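Local structure of dihydropteridine reductase (Dictyostelium discoideum, 3ORF) at residues A[52-57]-A[64-69]; A[143-148]-A[160-165]; A[190-195]-A[208-213]. The protein catalyses the NADH- or NADPH-dependent reduction of quinonoid dihydropteridines to tetrahydropteridines, probably supplying the tetrahydrobiopterin used by aromatic amino acid hydroxylases. All coordinates share one frame; numbering follows the deposited sequence.

The three contacts follow one another along the chain and all touch the same NAD, which lies across the C-terminal edge of the parallel strands of the Rossmann fold. Contact 1, where strand 48-53 meets the outermost strand 62-65, takes the adenosine end. Contact 2 runs from the end of strand 138-143 to helix 156-172, and contact 3 joins the loops that flank helix 196-201; these two serve the nicotinamide half. Their centres are about 17 Å apart and they touch where Ser146 packs on Pro190, whereas contact 1 lies about 22 Å and 25 Å, centre to centre, from contacts 2 and 3. The cofactor thus lies across the parallel part of the sheet.

Contact 1 of 3, residues A[52-57]-A[64-69]; sequences IDFREN and FTIKDS. With NAD (nicotinamide-adenine-dinucleotide), chain E.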
loop_
_atom_site.group_PDB
_atom_site.type_symbol
_atom_site.label_atom_id
_atom_site.label_comp_id
_atom_site.label_asym_id
_atom_site.label_seq_id
_atom_site.Cartn_x
_atom_site.Cartn_y
_atom_site.Cartn_z
ATOM N N ILE A 52 -20.979 4.824 -7.681
ATOM C CA ILE A 52 -20.769 3.425 -7.303
ATOM C C ILE A 52 -20.420 3.416 -5.805
ATOM O O ILE A 52 -19.571 4.190 -5.349
ATOM C CB ILE A 52 -19.596 2.759 -8.115
ATOM C CG1 ILE A 52 -19.811 2.842 -9.645
ATOM C CG2 ILE A 52 -19.325 1.312 -7.649
ATOM C CD1 ILE A 52 -18.459 2.697 -10.469
ATOM N N ASP A 53 -21.075 2.553 -5.050
ATOM C CA ASP A 53 -20.887 2.439 -3.591
ATOM C C ASP A 53 -21.531 1.110 -3.123
ATOM O O ASP A 53 -22.042 0.326 -3.991
ATOM C CB ASP A 53 -21.446 3.668 -2.868
ATOM C CG ASP A 53 -20.753 3.924 -1.553
ATOM O OD1 ASP A 53 -20.380 2.935 -0.856
ATOM O OD2 ASP A 53 -20.533 5.126 -1.221
ATOM N N PHE A 54 -21.471 0.808 -1.818
ATOM C CA PHE A 54 -22.111 -0.448 -1.320
ATOM C C PHE A 54 -23.636 -0.326 -1.242
ATOM O O PHE A 54 -24.354 -1.316 -1.307
ATOM C CB PHE A 54 -21.518 -0.983 0.005
ATOM C CG PHE A 54 -20.035 -1.272 -0.071
ATOM C CD1 PHE A 54 -19.150 -0.755 0.883
ATOM C CD2 PHE A 54 -19.493 -2.020 -1.133
ATOM C CE1 PHE A 54 -17.740 -1.004 0.783
ATOM C CE2 PHE A 54 -18.080 -2.245 -1.232
ATOM C CZ PHE A 54 -17.249 -1.760 -0.280
ATOM N N ARG A 55 -24.114 0.903 -1.147
ATOM C CA ARG A 55 -25.541 1.195 -1.119
ATOM C C ARG A 55 -25.789 2.310 -2.182
ATOM O O ARG A 55 -24.830 2.986 -2.648
ATOM C CB ARG A 55 -25.962 1.569 0.316
ATOM C CG ARG A 55 -25.473 2.907 0.783
ATOM C CD ARG A 55 -25.237 2.970 2.309
ATOM N NE ARG A 55 -24.557 4.237 2.667
ATOM C CZ ARG A 55 -23.227 4.413 2.648
ATOM N NH1 ARG A 55 -22.414 3.405 2.330
ATOM N NH2 ARG A 55 -22.700 5.591 2.954
ATOM N N GLU A 56 -27.044 2.453 -2.592
ATOM C CA GLU A 56 -27.417 3.367 -3.665
ATOM C C GLU A 56 -27.287 4.817 -3.203
ATOM O O GLU A 56 -27.374 5.111 -1.983
ATOM C CB GLU A 56 -28.908 3.113 -4.085
ATOM C CG GLU A 56 -29.306 1.631 -4.434
ATOM C CD GLU A 56 -28.774 1.096 -5.807
ATOM O OE1 GLU A 56 -29.382 0.129 -6.340
ATOM O OE2 GLU A 56 -27.733 1.611 -6.347
ATOM N N ASN A 57 -27.144 5.717 -4.173
ATOM C CA ASN A 57 -27.277 7.150 -3.920
ATOM C C ASN A 57 -28.389 7.638 -4.806
ATOM O O ASN A 57 -28.140 7.939 -6.006
ATOM C CB ASN A 57 -26.017 7.967 -4.220
ATOM C CG ASN A 57 -26.214 9.456 -3.890
ATOM O OD1 ASN A 57 -25.241 10.229 -3.842
ATOM N ND2 ASN A 57 -27.480 9.872 -3.659
ATOM N N PHE A 64 -25.041 2.772 -8.827
ATOM C CA PHE A 64 -24.715 1.353 -8.901
ATOM C C PHE A 64 -24.214 0.855 -7.559
ATOM O O PHE A 64 -23.547 1.579 -6.808
ATOM C CB PHE A 64 -23.674 1.053 -9.981
ATOM C CG PHE A 64 -24.149 1.361 -11.379
ATOM C CD1 PHE A 64 -23.886 2.605 -11.959
ATOM C CD2 PHE A 64 -24.890 0.429 -12.099
ATOM C CE1 PHE A 64 -24.335 2.923 -13.215
ATOM C CE2 PHE A 64 -25.346 0.738 -13.388
ATOM C CZ PHE A 64 -25.076 1.994 -13.948
ATOM N N THR A 65 -24.487 -0.408 -7.300
ATOM C CA THR A 65 -24.178 -1.029 -6.066
ATOM C C THR A 65 -23.160 -2.106 -6.395
ATOM O O THR A 65 -23.268 -2.763 -7.471
ATOM C CB THR A 65 -25.479 -1.589 -5.484
ATOM O OG1 THR A 65 -25.625 -1.107 -4.173
ATOM C CG2 THR A 65 -25.618 -3.145 -5.578
ATOM N N ILE A 66 -22.161 -2.283 -5.513
ATOM C CA ILE A 66 -21.206 -3.395 -5.656
ATOM C C ILE A 66 -21.204 -4.174 -4.366
ATOM O O ILE A 66 -21.421 -3.578 -3.332
ATOM C CB ILE A 66 -19.803 -2.904 -6.049
ATOM C CG1 ILE A 66 -19.379 -1.702 -5.190
ATOM C CG2 ILE A 66 -19.796 -2.533 -7.549
ATOM C CD1 ILE A 66 -17.879 -1.439 -5.344
ATOM N N LYS A 67 -21.067 -5.503 -4.428
ATOM C CA LYS A 67 -21.208 -6.326 -3.230
ATOM C C LYS A 67 -19.840 -6.314 -2.619
ATOM O O LYS A 67 -19.722 -6.467 -1.419
ATOM C CB LYS A 67 -21.654 -7.803 -3.446
ATOM C CG LYS A 67 -22.760 -8.158 -4.505
ATOM C CD LYS A 67 -24.254 -8.130 -3.976
ATOM C CE LYS A 67 -24.652 -9.300 -3.042
ATOM N NZ LYS A 67 -25.822 -8.926 -2.161
ATOM N N ASP A 68 -18.805 -6.112 -3.451
ATOM C CA ASP A 68 -17.420 -5.970 -2.965
ATOM C C ASP A 68 -16.557 -5.185 -3.937
ATOM O O ASP A 68 -17.048 -4.683 -4.953
ATOM C CB ASP A 68 -16.798 -7.342 -2.704
ATOM C CG ASP A 68 -16.838 -8.241 -3.922
ATOM O OD1 ASP A 68 -17.505 -9.309 -3.874
ATOM O OD2 ASP A 68 -16.218 -7.887 -4.936
ATOM N N SER A 69 -15.271 -5.067 -3.613
ATOM C CA SER A 69 -14.350 -4.330 -4.465
ATOM C C SER A 69 -13.494 -5.287 -5.294
ATOM O O SER A 69 -12.605 -4.855 -5.978
ATOM C CB SER A 69 -13.501 -3.384 -3.632
ATOM O OG SER A 69 -13.373 -2.112 -4.261
HETATM P PA NAD E . -17.649 7.894 4.606
HETATM O O1A NAD E . -17.425 6.716 5.482
HETATM O O2A NAD E . -18.882 8.720 4.734
HETATM O O5B NAD E . -17.761 7.310 3.075
HETATM C C5B NAD E . -16.921 6.423 2.431
HETATM C C4B NAD E . -17.787 5.714 1.374
HETATM O O4B NAD E . -16.913 4.748 0.721
HETATM C C3B NAD E . -18.879 4.869 2.084
HETATM O O3B NAD E . -20.070 4.958 1.337
HETATM C C2B NAD E . -18.434 3.433 1.891
HETATM O O2B NAD E . -19.558 2.555 1.718
HETATM C C1B NAD E . -17.662 3.546 0.561
HETATM N N9A NAD E . -16.612 2.510 0.354
HETATM C C8A NAD E . -15.786 2.034 1.321
HETATM N N7A NAD E . -14.950 1.168 0.728
HETATM C C5A NAD E . -15.262 1.060 -0.600
HETATM C C6A NAD E . -14.752 0.316 -1.709
HETATM N N6A NAD E . -13.767 -0.602 -1.552
HETATM N N1A NAD E . -15.302 0.489 -2.946
HETATM C C2A NAD E . -16.319 1.327 -3.107
HETATM N N3A NAD E . -16.815 2.041 -2.076
HETATM C C4A NAD E . -16.335 1.915 -0.819
HETATM O O3 NAD E . -16.314 8.724 4.696
HETATM P PN NAD E . -16.034 10.194 4.348
HETATM O O1N NAD E . -16.038 10.871 5.684
HETATM O O2N NAD E . -16.822 10.692 3.145
HETATM O O5D NAD E . -14.485 10.197 3.863
HETATM C C5D NAD E . -14.106 10.194 2.481
HETATM C C4D NAD E . -12.587 9.974 2.341
HETATM O O4D NAD E . -11.882 10.814 3.294
HETATM C C3D NAD E . -12.065 8.556 2.600
HETATM O O3D NAD E . -11.236 8.208 1.435
HETATM C C2D NAD E . -11.180 8.689 3.849
HETATM O O2D NAD E . -10.147 7.698 3.734
HETATM C C1D NAD E . -10.630 10.100 3.540
HETATM N N1N NAD E . -9.675 11.008 4.323
HETATM C C2N NAD E . -10.064 11.881 5.434
HETATM C C3N NAD E . -9.039 12.687 6.042
HETATM C C7N NAD E . -9.296 13.672 7.216
HETATM O O7N NAD E . -8.504 13.705 8.177
HETATM N N7N NAD E . -10.359 14.486 7.044
HETATM C C4N NAD E . -7.711 12.649 5.554
HETATM C C5N NAD E . -7.368 11.831 4.469
HETATM C C6N NAD E . -8.330 11.032 3.875
#
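The adenosine end of the Rossmann-fold NAD site is built here, where parallel strands 48-53 and 62-65 run out at the edge of the sheet. Asp53 is bonded to the residues before and after Thr65, its parallel partner: its N donates to Phe64 O (3.2 Å), and its O accepts from Ile66 N (3.0 Å). On the sheet face carrying Ile52 and Phe64, Ile52 CG2 meets Ile66 CD1 at 3.9 Å, the two side chains crossing at about a right angle; helix 108-133 also covers Ile52, and helix 71-82 covers Phe64.

The Asp53 side chain leaves with CG anti to the backbone N (chi1 -153°), which carries the carboxylate to the adenine ribose. OD1 accepts from NAD O2B and OD2 from NAD O3B at 2.6 Å, so each oxygen takes one hydroxyl, as is characteristic of the acidic residue ending the second strand in NAD-binding Rossmann folds. Phe54 N binds OD1 and Ser31 N binds OD2, which helps fix the rotation of the carboxylate. From the neighbouring position the extended Arg55 side chain brings NH1 to both ribose hydroxyl oxygens, 3.0 Å from NAD O2B.

The Phe54 ring meets the adenine through its CE1-CZ side, CZ standing 3.5 Å from NAD C5A, with NAD N3A over one face toward the rim and Ile66 O at the ring edge. Ile66 CD1 approaches the adenine at C2A. Beyond it, Ser69 OG accepts a fairly straight bond (162°) from the exocyclic amine NAD N6A at 3.1 Å.

Contact 2 of 3, residues A[143-148]-A[160-165]; sequences TGASAA and ATKAAT. With NAD (nicotinamide-adenine-dinucleotide), chain E.
This is a buried side-chain-to-backbone contact of the short-chain dehydrogenase/reductase active site, in which Lys162 on helix 156-172 reaches the loop that leaves strand 138-143 of the Rossmann fold. Lys162 lies one helical turn after Tyr158, the predicted proton acceptor, and the pair forms the YxxxK motif of the family. Its aliphatic part runs alongside two alanines of the loop: CB packs on Ala148 CB at 3.6 Å and CG on Ala145 CB at 3.7 Å. The chain bends at chi2 (-39°) and then runs extended, taking NZ past Gly144 to Thr143 O, where it donates a 2.8 Å hydrogen bond from above the carbonyl plane. A second, weak bond links Lys162 NZ to the nicotinamide ribose at NAD O2D, 3.4 Å away. Shortening this residue to an alanine is likely to leave Thr143 O without this donor, the ribose hydroxyl without its lysine partner and Ala145 without the CG it packs on.

Thr143 OG1 is bonded to Cys93 O at the end of the neighbouring strand 88-93, and Thr143 CG2 lies near NAD C1D. The same helix packs through Ala160, Ala163 and Ala164 on Phe124, His167 and Ala164 of the second subunit. One turn beyond Lys162, Thr165 OG1 bonds back to Thr161 O, from the opposite face of that carbonyl to Thr165 N, while Thr165 CG2 rests 3.8 Å from Thr143 O.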
loop_
_atom_site.group_PDB
_atom_site.type_symbol
_atom_site.label_atom_id
_atom_site.label_comp_id
_atom_site.label_asym_id
_atom_site.label_seq_id
_atom_site.Cartn_x
_atom_site.Cartn_y
_atom_site.Cartn_z
ATOM N N THR A 143 -8.725 10.314 -3.390
ATOM C CA THR A 143 -8.555 10.848 -2.022
ATOM C C THR A 143 -7.393 10.130 -1.280
ATOM O O THR A 143 -7.454 8.890 -0.998
ATOM C CB THR A 143 -9.843 10.752 -1.230
ATOM O OG1 THR A 143 -10.894 11.395 -2.019
ATOM C CG2 THR A 143 -9.691 11.579 0.058
ATOM N N GLY A 144 -6.332 10.901 -0.971
ATOM C CA GLY A 144 -5.188 10.317 -0.254
ATOM C C GLY A 144 -5.298 10.727 1.212
ATOM O O GLY A 144 -6.427 10.891 1.749
ATOM N N ALA A 145 -4.147 10.990 1.859
ATOM C CA ALA A 145 -4.206 11.585 3.192
ATOM C C ALA A 145 -3.031 12.428 3.474
ATOM O O ALA A 145 -1.921 12.001 3.298
ATOM C CB ALA A 145 -4.409 10.517 4.303
ATOM N N SER A 146 -3.246 13.632 3.972
ATOM C CA SER A 146 -2.085 14.450 4.377
ATOM C C SER A 146 -1.203 13.766 5.413
ATOM O O SER A 146 0.055 13.848 5.382
ATOM C CB SER A 146 -2.581 15.734 4.929
ATOM O OG SER A 146 -1.497 16.590 4.947
ATOM N N ALA A 147 -1.804 13.085 6.367
ATOM C CA ALA A 147 -0.983 12.489 7.429
ATOM C C ALA A 147 -0.047 11.406 6.865
ATOM O O ALA A 147 0.992 11.184 7.419
ATOM C CB ALA A 147 -1.897 11.857 8.585
ATOM N N ALA A 148 -0.437 10.716 5.794
ATOM C CA ALA A 148 0.440 9.700 5.191
ATOM C C ALA A 148 1.644 10.272 4.509
ATOM O O ALA A 148 2.493 9.527 4.153
ATOM C CB ALA A 148 -0.316 8.840 4.193
ATOM N N ALA A 160 -0.184 3.178 5.743
ATOM C CA ALA A 160 0.410 2.412 4.616
ATOM C C ALA A 160 -0.534 2.311 3.389
ATOM O O ALA A 160 -0.075 2.389 2.313
ATOM C CB ALA A 160 0.870 1.056 5.055
ATOM N N THR A 161 -1.835 2.158 3.562
ATOM C CA THR A 161 -2.770 2.012 2.446
ATOM C C THR A 161 -2.924 3.341 1.763
ATOM O O THR A 161 -3.063 3.411 0.519
ATOM C CB THR A 161 -4.176 1.420 2.877
ATOM O OG1 THR A 161 -4.709 2.160 3.976
ATOM C CG2 THR A 161 -4.051 -0.020 3.319
ATOM N N LYS A 162 -2.880 4.430 2.559
ATOM C CA LYS A 162 -2.839 5.755 1.959
ATOM C C LYS A 162 -1.498 6.040 1.235
ATOM O O LYS A 162 -1.480 6.744 0.216
ATOM C CB LYS A 162 -3.053 6.859 3.002
ATOM C CG LYS A 162 -4.500 6.951 3.492
ATOM C CD LYS A 162 -5.488 6.739 2.358
ATOM C CE LYS A 162 -6.907 7.326 2.681
ATOM N NZ LYS A 162 -7.636 7.580 1.444
ATOM N N ALA A 163 -0.380 5.522 1.750
ATOM C CA ALA A 163 0.855 5.736 1.039
ATOM C C ALA A 163 0.737 4.983 -0.275
ATOM O O ALA A 163 1.252 5.426 -1.289
ATOM C CB ALA A 163 2.159 5.239 1.856
ATOM N N ALA A 164 0.053 3.831 -0.274
ATOM C CA ALA A 164 -0.014 3.098 -1.538
ATOM C C ALA A 164 -0.903 3.909 -2.491
ATOM O O ALA A 164 -0.653 3.968 -3.687
ATOM C CB ALA A 164 -0.655 1.705 -1.303
ATOM N N THR A 165 -1.982 4.476 -1.951
ATOM C CA THR A 165 -2.890 5.324 -2.773
ATOM C C THR A 165 -2.133 6.440 -3.450
ATOM O O THR A 165 -2.361 6.731 -4.627
ATOM C CB THR A 165 -4.008 5.919 -1.953
ATOM O OG1 THR A 165 -4.691 4.850 -1.306
ATOM C CG2 THR A 165 -4.954 6.671 -2.831
HETATM P PA NAD E . -17.649 7.894 4.606
HETATM O O1A NAD E . -17.425 6.716 5.482
HETATM O O2A NAD E . -18.882 8.720 4.734
HETATM O O5B NAD E . -17.761 7.310 3.075
HETATM C C5B NAD E . -16.921 6.423 2.431
HETATM C C4B NAD E . -17.787 5.714 1.374
HETATM O O4B NAD E . -16.913 4.748 0.721
HETATM C C3B NAD E . -18.879 4.869 2.084
HETATM O O3B NAD E . -20.070 4.958 1.337
HETATM C C2B NAD E . -18.434 3.433 1.891
HETATM O O2B NAD E . -19.558 2.555 1.718
HETATM C C1B NAD E . -17.662 3.546 0.561
HETATM N N9A NAD E . -16.612 2.510 0.354
HETATM C C8A NAD E . -15.786 2.034 1.321
HETATM N N7A NAD E . -14.950 1.168 0.728
HETATM C C5A NAD E . -15.262 1.060 -0.600
HETATM C C6A NAD E . -14.752 0.316 -1.709
HETATM N N6A NAD E . -13.767 -0.602 -1.552
HETATM N N1A NAD E . -15.302 0.489 -2.946
HETATM C C2A NAD E . -16.319 1.327 -3.107
HETATM N N3A NAD E . -16.815 2.041 -2.076
HETATM C C4A NAD E . -16.335 1.915 -0.819
HETATM O O3 NAD E . -16.314 8.724 4.696
HETATM P PN NAD E . -16.034 10.194 4.348
HETATM O O1N NAD E . -16.038 10.871 5.684
HETATM O O2N NAD E . -16.822 10.692 3.145
HETATM O O5D NAD E . -14.485 10.197 3.863
HETATM C C5D NAD E . -14.106 10.194 2.481
HETATM C C4D NAD E . -12.587 9.974 2.341
HETATM O O4D NAD E . -11.882 10.814 3.294
HETATM C C3D NAD E . -12.065 8.556 2.600
HETATM O O3D NAD E . -11.236 8.208 1.435
HETATM C C2D NAD E . -11.180 8.689 3.849
HETATM O O2D NAD E . -10.147 7.698 3.734
HETATM C C1D NAD E . -10.630 10.100 3.540
HETATM N N1N NAD E . -9.675 11.008 4.323
HETATM C C2N NAD E . -10.064 11.881 5.434
HETATM C C3N NAD E . -9.039 12.687 6.042
HETATM C C7N NAD E . -9.296 13.672 7.216
HETATM O O7N NAD E . -8.504 13.705 8.177
HETATM N N7N NAD E . -10.359 14.486 7.044
HETATM C C4N NAD E . -7.711 12.649 5.554
HETATM C C5N NAD E . -7.368 11.831 4.469
HETATM C C6N NAD E . -8.330 11.032 3.875
#

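Contact 3 of 3, residues A[190-195]-A[208-213]; sequences PVTLDT and DDWTPL. With NAD (nicotinamide-adenine-dinucleotide), chain E.
Asp209 meets Thr192 through solvent: one water is hydrogen-bonded to Thr192 OG1 at 2.6 Å and donates a weak bond to Asp209 O. Next comes Trp210, whose indole lies under the Thr192 methyl. With OG1 of Thr192 beside the backbone N (chi1 -35°), CG2 is left roughly anti to it and stands 3.7 Å from the centroid of the five-membered ring, nearly on its normal, a CH-pi contact. Asp194 OD1 approaches the ring edge at CE3, with its carboxylate turned 76° from the indole plane; OD2 of the same group forms a salt bridge with Arg199.

Thr211 joins the backbones by a single bridge. Its N donates to Thr192 O (2.8 Å, 168°), and its O accepts from Asp194 N at 2.9 Å. These bonds flank Leu193, whose backbone N lies by the nicotinamide carboxamide. After Pro212, at the N-cap position, Leu213 sets CD2 against both Leu193 CD1 and Thr195 CG2, each at 3.8 Å.

The paired loops thus lie beside the nicotinamide, with helix 196-201 packing on Trp210, strand 236-242 behind Leu193 and Thr211, and helix 33-44 against Leu213, which begins helix 213-225.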
loop_
_atom_site.group_PDB
_atom_site.type_symbol
_atom_site.label_atom_id
_atom_site.label_comp_id
_atom_site.label_asym_id
_atom_site.label_seq_id
_atom_site.Cartn_x
_atom_site.Cartn_y
_atom_site.Cartn_z
ATOM N N PRO A 190 -6.605 15.823 2.368
ATOM C CA PRO A 190 -7.104 16.697 3.448
ATOM C C PRO A 190 -6.328 16.528 4.769
ATOM O O PRO A 190 -5.877 15.398 5.078
ATOM C CB PRO A 190 -8.579 16.268 3.621
ATOM C CG PRO A 190 -8.705 14.866 2.931
ATOM C CD PRO A 190 -7.411 14.616 2.120
ATOM N N VAL A 191 -6.067 17.660 5.454
ATOM C CA VAL A 191 -5.676 17.651 6.866
ATOM C C VAL A 191 -6.918 17.213 7.700
ATOM O O VAL A 191 -6.901 16.168 8.344
ATOM C CB VAL A 191 -5.102 19.017 7.250
ATOM C CG1 VAL A 191 -4.707 19.081 8.761
ATOM C CG2 VAL A 191 -3.872 19.245 6.378
ATOM N N THR A 192 -8.022 17.948 7.576
ATOM C CA THR A 192 -9.278 17.549 8.213
ATOM C C THR A 192 -10.482 18.102 7.479
ATOM O O THR A 192 -10.694 19.347 7.399
ATOM C CB THR A 192 -9.406 18.082 9.698
ATOM O OG1 THR A 192 -8.125 18.076 10.335
ATOM C CG2 THR A 192 -10.403 17.213 10.486
ATOM N N LEU A 193 -11.227 17.170 6.923
ATOM C CA LEU A 193 -12.587 17.365 6.394
ATOM C C LEU A 193 -13.647 17.444 7.499
ATOM O O LEU A 193 -13.542 16.813 8.565
ATOM C CB LEU A 193 -13.011 16.152 5.509
ATOM C CG LEU A 193 -12.298 15.951 4.196
ATOM C CD1 LEU A 193 -13.091 14.974 3.297
ATOM C CD2 LEU A 193 -12.214 17.362 3.513
ATOM N N ASP A 194 -14.707 18.168 7.210
ATOM C CA ASP A 194 -15.835 18.238 8.123
ATOM C C ASP A 194 -16.831 17.180 7.691
ATOM O O ASP A 194 -17.655 17.426 6.806
ATOM C CB ASP A 194 -16.501 19.607 8.102
ATOM C CG ASP A 194 -17.558 19.769 9.201
ATOM O OD1 ASP A 194 -17.934 18.785 9.853
ATOM O OD2 ASP A 194 -18.079 20.864 9.393
ATOM N N THR A 195 -16.704 16.013 8.304
ATOM C CA THR A 195 -17.467 14.802 7.978
ATOM C C THR A 195 -17.996 14.245 9.318
ATOM O O THR A 195 -17.394 14.480 10.363
ATOM C CB THR A 195 -16.543 13.668 7.446
ATOM O OG1 THR A 195 -15.524 13.402 8.433
ATOM C CG2 THR A 195 -15.830 14.040 6.079
ATOM N N ASP A 208 -14.195 25.236 12.735
ATOM C CA ASP A 208 -13.884 26.269 11.748
ATOM C C ASP A 208 -12.501 25.991 11.129
ATOM O O ASP A 208 -12.162 26.555 10.105
ATOM C CB ASP A 208 -13.930 27.659 12.417
ATOM C CG ASP A 208 -15.402 28.231 12.598
ATOM O OD1 ASP A 208 -16.419 27.598 12.162
ATOM O OD2 ASP A 208 -15.540 29.349 13.176
ATOM N N ASP A 209 -11.707 25.122 11.748
ATOM C CA ASP A 209 -10.446 24.665 11.168
ATOM C C ASP A 209 -10.655 23.378 10.356
ATOM O O ASP A 209 -9.686 22.616 10.116
ATOM C CB ASP A 209 -9.410 24.341 12.249
ATOM C CG ASP A 209 -8.839 25.588 12.982
ATOM O OD1 ASP A 209 -9.156 26.764 12.650
ATOM O OD2 ASP A 209 -8.056 25.329 13.948
ATOM N N TRP A 210 -11.909 23.091 9.970
ATOM C CA TRP A 210 -12.202 21.872 9.164
ATOM C C TRP A 210 -12.715 22.283 7.780
ATOM O O TRP A 210 -13.522 23.244 7.680
ATOM C CB TRP A 210 -13.274 21.055 9.877
ATOM C CG TRP A 210 -12.762 20.411 11.142
ATOM C CD1 TRP A 210 -11.558 20.643 11.765
ATOM C CD2 TRP A 210 -13.424 19.420 11.909
ATOM N NE1 TRP A 210 -11.427 19.817 12.850
ATOM C CE2 TRP A 210 -12.553 19.045 12.953
ATOM C CE3 TRP A 210 -14.654 18.765 11.788
ATOM C CZ2 TRP A 210 -12.888 18.082 13.888
ATOM C CZ3 TRP A 210 -14.988 17.816 12.727
ATOM C CH2 TRP A 210 -14.099 17.471 13.752
ATOM N N THR A 211 -12.281 21.567 6.718
ATOM C CA THR A 211 -12.729 21.962 5.406
ATOM C C THR A 211 -14.188 21.517 5.154
ATOM O O THR A 211 -14.513 20.371 5.284
ATOM C CB THR A 211 -11.822 21.418 4.281
ATOM O OG1 THR A 211 -10.432 21.591 4.632
ATOM C CG2 THR A 211 -12.106 22.171 2.980
ATOM N N PRO A 212 -15.070 22.460 4.793
ATOM C CA PRO A 212 -16.427 22.075 4.369
ATOM C C PRO A 212 -16.391 21.233 3.091
ATOM O O PRO A 212 -15.645 21.562 2.167
ATOM C CB PRO A 212 -17.092 23.421 4.081
ATOM C CG PRO A 212 -16.312 24.403 5.009
ATOM C CD PRO A 212 -14.891 23.916 4.777
ATOM N N LEU A 213 -17.199 20.173 3.042
ATOM C CA LEU A 213 -17.170 19.254 1.911
ATOM C C LEU A 213 -17.479 20.014 0.581
ATOM O O LEU A 213 -16.911 19.697 -0.489
ATOM C CB LEU A 213 -18.157 18.112 2.182
ATOM C CG LEU A 213 -17.825 17.284 3.422
ATOM C CD1 LEU A 213 -18.937 16.305 3.664
ATOM C CD2 LEU A 213 -16.550 16.553 3.277
HETATM P PA NAD E . -17.649 7.894 4.606
HETATM O O1A NAD E . -17.425 6.716 5.482
HETATM O O2A NAD E . -18.882 8.720 4.734
HETATM O O5B NAD E . -17.761 7.310 3.075
HETATM C C5B NAD E . -16.921 6.423 2.431
HETATM C C4B NAD E . -17.787 5.714 1.374
HETATM O O4B NAD E . -16.913 4.748 0.721
HETATM C C3B NAD E . -18.879 4.869 2.084
HETATM O O3B NAD E . -20.070 4.958 1.337
HETATM C C2B NAD E . -18.434 3.433 1.891
HETATM O O2B NAD E . -19.558 2.555 1.718
HETATM C C1B NAD E . -17.662 3.546 0.561
HETATM N N9A NAD E . -16.612 2.510 0.354
HETATM C C8A NAD E . -15.786 2.034 1.321
HETATM N N7A NAD E . -14.950 1.168 0.728
HETATM C C5A NAD E . -15.262 1.060 -0.600
HETATM C C6A NAD E . -14.752 0.316 -1.709
HETATM N N6A NAD E . -13.767 -0.602 -1.552
HETATM N N1A NAD E . -15.302 0.489 -2.946
HETATM C C2A NAD E . -16.319 1.327 -3.107
HETATM N N3A NAD E . -16.815 2.041 -2.076
HETATM C C4A NAD E . -16.335 1.915 -0.819
HETATM O O3 NAD E . -16.314 8.724 4.696
HETATM P PN NAD E . -16.034 10.194 4.348
HETATM O O1N NAD E . -16.038 10.871 5.684
HETATM O O2N NAD E . -16.822 10.692 3.145
HETATM O O5D NAD E . -14.485 10.197 3.863
HETATM C C5D NAD E . -14.106 10.194 2.481
HETATM C C4D NAD E . -12.587 9.974 2.341
HETATM O O4D NAD E . -11.882 10.814 3.294
HETATM C C3D NAD E . -12.065 8.556 2.600
HETATM O O3D NAD E . -11.236 8.208 1.435
HETATM C C2D NAD E . -11.180 8.689 3.849
HETATM O O2D NAD E . -10.147 7.698 3.734
HETATM C C1D NAD E . -10.630 10.100 3.540
HETATM N N1N NAD E . -9.675 11.008 4.323
HETATM C C2N NAD E . -10.064 11.881 5.434
HETATM C C3N NAD E . -9.039 12.687 6.042
HETATM C C7N NAD E . -9.296 13.672 7.216
HETATM O O7N NAD E . -8.504 13.705 8.177
HETATM N N7N NAD E . -10.359 14.486 7.044
HETATM C C4N NAD E . -7.711 12.649 5.554
HETATM C C5N NAD E . -7.368 11.831 4.469
HETATM C C6N NAD E . -8.330 11.032 3.875
HETATM O O HOH W 1 -8.628 19.940 5.233
HETATM O O HOH W 2 -8.357 21.457 7.758
HETATM O O HOH W 3 -7.406 20.338 11.330
HETATM O O HOH W 4 -19.136 20.006 5.445
#